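Local coordinates for protein transcription termination factor FttA (Pyrococcus horikoshii, PDB 3AF6) that probably terminates transcription by cleaving nascent RNA at the exit channel of RNA polymerase, using a two-zinc nuclease site, at residues 265-268 with 269-273. Numbering follows the deposited sequence.
Sequences LPYL and FRYNL
Leu268 O accepts a hydrogen bond from Leu273 N (2.8 Å), nearly straight at 162°, and with Asn272 N on Phe269 O this makes the Schellman motif that ends the short helix 267-270 in the metallo-beta-lactamase domain. Asn272, at positive phi, is its C-prime residue. Leu265 and Leu268 touch Ile252 of strand 251-253, while Pro266, Phe269 and Arg270 touch helix 310-319; the side chain of Leu265 is about 14 Å from a bound zinc ion.

Within the turn, Pro266 O takes two donors: Arg270 N at 3.2 Å, and Phe269 N from above the carbonyl plane. The bond from Tyr271 N to Tyr267 O is weak.

The CB of Tyr267 leaves away from the following residues, but with CG anti to the backbone N (chi1 -175°) the ring runs forward along the helix, toward Arg270 and Tyr271. CD1 and CE1 come to Arg270 NH1, the latter at 3.6 Å, with the guanidinium turned 82° from the ring plane. On the other branch CD2, at 4.0 Å, and CE2 meet CD2 of Tyr271, whose ring presents its edge to the Tyr267 face in an offset edge-to-face pair, centroids 4.9 Å apart. At the tip, Tyr267 OH lies 3.8 Å from Tyr271 OH.

The Phe269 ring touches Val316 and meets the ring of His319, while Arg270 touches Asp312. Leu268 also packs on Phe235. Leu268 CD1 lies 3.9 Å from Leu273 CD1, the two side chains crossing at about a right angle.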
loop_
_atom_site.group_PDB
_atom_site.type_symbol
_atom_site.label_atom_id
_atom_site.label_comp_id
_atom_site.label_asym_id
_atom_site.label_seq_id
_atom_site.Cartn_x
_atom_site.Cartn_y
_atom_site.Cartn_z
ATOM N N LEU A 265 -10.672 5.588 3.934
ATOM C CA LEU A 265 -10.333 6.621 2.970
ATOM C C LEU A 265 -11.448 6.957 1.969
ATOM O O LEU A 265 -11.789 8.122 1.789
ATOM C CB LEU A 265 -9.045 6.235 2.247
ATOM C CG LEU A 265 -8.401 7.230 1.278
ATOM C CD1 LEU A 265 -8.268 8.625 1.892
ATOM C CD2 LEU A 265 -7.038 6.685 0.911
ATOM N N PRO A 266 -12.046 5.947 1.313
ATOM C CA PRO A 266 -13.105 6.306 0.363
ATOM C C PRO A 266 -14.382 6.871 1.015
ATOM O O PRO A 266 -15.129 7.631 0.392
ATOM C CB PRO A 266 -13.320 5.011 -0.418
ATOM C CG PRO A 266 -12.926 3.965 0.542
ATOM C CD PRO A 266 -11.728 4.513 1.235
ATOM N N TYR A 267 -14.612 6.520 2.275
ATOM C CA TYR A 267 -15.765 7.018 3.020
ATOM C C TYR A 267 -15.765 8.541 2.966
ATOM O O TYR A 267 -16.814 9.190 2.933
ATOM C CB TYR A 267 -15.656 6.591 4.479
ATOM C CG TYR A 267 -16.849 6.936 5.338
ATOM C CD1 TYR A 267 -17.942 6.071 5.418
ATOM C CD2 TYR A 267 -16.865 8.093 6.117
ATOM C CE1 TYR A 267 -19.013 6.339 6.257
ATOM C CE2 TYR A 267 -17.934 8.372 6.962
ATOM C CZ TYR A 267 -19.001 7.486 7.026
ATOM O OH TYR A 267 -20.067 7.739 7.855
ATOM N N LEU A 268 -14.561 9.099 2.961
ATOM C CA LEU A 268 -14.364 10.537 2.938
ATOM C C LEU A 268 -14.968 11.217 1.723
ATOM O O LEU A 268 -15.468 12.338 1.825
ATOM C CB LEU A 268 -12.871 10.840 3.020
ATOM C CG LEU A 268 -12.338 11.547 4.268
ATOM C CD1 LEU A 268 -13.196 11.244 5.500
ATOM C CD2 LEU A 268 -10.885 11.117 4.470
ATOM N N PHE A 269 -14.917 10.543 0.579
ATOM C CA PHE A 269 -15.452 11.090 -0.662
ATOM C C PHE A 269 -16.961 10.869 -0.747
ATOM O O PHE A 269 -17.693 11.702 -1.277
ATOM C CB PHE A 269 -14.740 10.446 -1.857
ATOM C CG PHE A 269 -13.290 10.838 -1.985
ATOM C CD1 PHE A 269 -12.937 12.088 -2.469
ATOM C CD2 PHE A 269 -12.282 9.965 -1.602
ATOM C CE1 PHE A 269 -11.589 12.473 -2.572
ATOM C CE2 PHE A 269 -10.931 10.341 -1.702
ATOM C CZ PHE A 269 -10.590 11.600 -2.189
ATOM N N ARG A 270 -17.424 9.741 -0.220
ATOM C CA ARG A 270 -18.847 9.430 -0.222
ATOM C C ARG A 270 -19.627 10.612 0.348
ATOM O O ARG A 270 -20.706 10.931 -0.131
ATOM C CB ARG A 270 -19.118 8.182 0.622
ATOM C CG ARG A 270 -20.598 7.851 0.798
ATOM C CD ARG A 270 -20.799 6.821 1.895
ATOM N NE ARG A 270 -22.210 6.550 2.155
ATOM C CZ ARG A 270 -22.662 5.940 3.250
ATOM N NH1 ARG A 270 -21.814 5.537 4.189
ATOM N NH2 ARG A 270 -23.964 5.738 3.415
ATOM N N TYR A 271 -19.062 11.257 1.370
ATOM C CA TYR A 271 -19.690 12.407 2.017
ATOM C C TYR A 271 -19.090 13.765 1.650
ATOM O O TYR A 271 -19.391 14.765 2.287
ATOM C CB TYR A 271 -19.643 12.242 3.533
ATOM C CG TYR A 271 -20.570 11.172 4.065
ATOM C CD1 TYR A 271 -21.961 11.310 3.976
ATOM C CD2 TYR A 271 -20.063 10.030 4.671
ATOM C CE1 TYR A 271 -22.819 10.333 4.481
ATOM C CE2 TYR A 271 -20.904 9.051 5.177
ATOM C CZ TYR A 271 -22.280 9.202 5.085
ATOM O OH TYR A 271 -23.093 8.226 5.619
ATOM N N ASN A 272 -18.261 13.810 0.616
ATOM C CA ASN A 272 -17.636 15.064 0.205
ATOM C C ASN A 272 -16.900 15.784 1.336
ATOM O O ASN A 272 -16.983 17.007 1.462
ATOM C CB ASN A 272 -18.674 16.010 -0.381
ATOM C CG ASN A 272 -19.031 15.661 -1.796
ATOM O OD1 ASN A 272 -19.553 14.578 -2.064
ATOM N ND2 ASN A 272 -18.747 16.575 -2.723
ATOM N N LEU A 273 -16.171 15.031 2.148
ATOM C CA LEU A 273 -15.446 15.628 3.250
ATOM C C LEU A 273 -14.034 16.025 2.861
ATOM O O LEU A 273 -13.331 16.652 3.651
ATOM C CB LEU A 273 -15.387 14.656 4.433
ATOM C CG LEU A 273 -16.737 14.230 5.021
ATOM C CD1 LEU A 273 -16.510 13.240 6.157
ATOM C CD2 LEU A 273 -17.499 15.455 5.513
#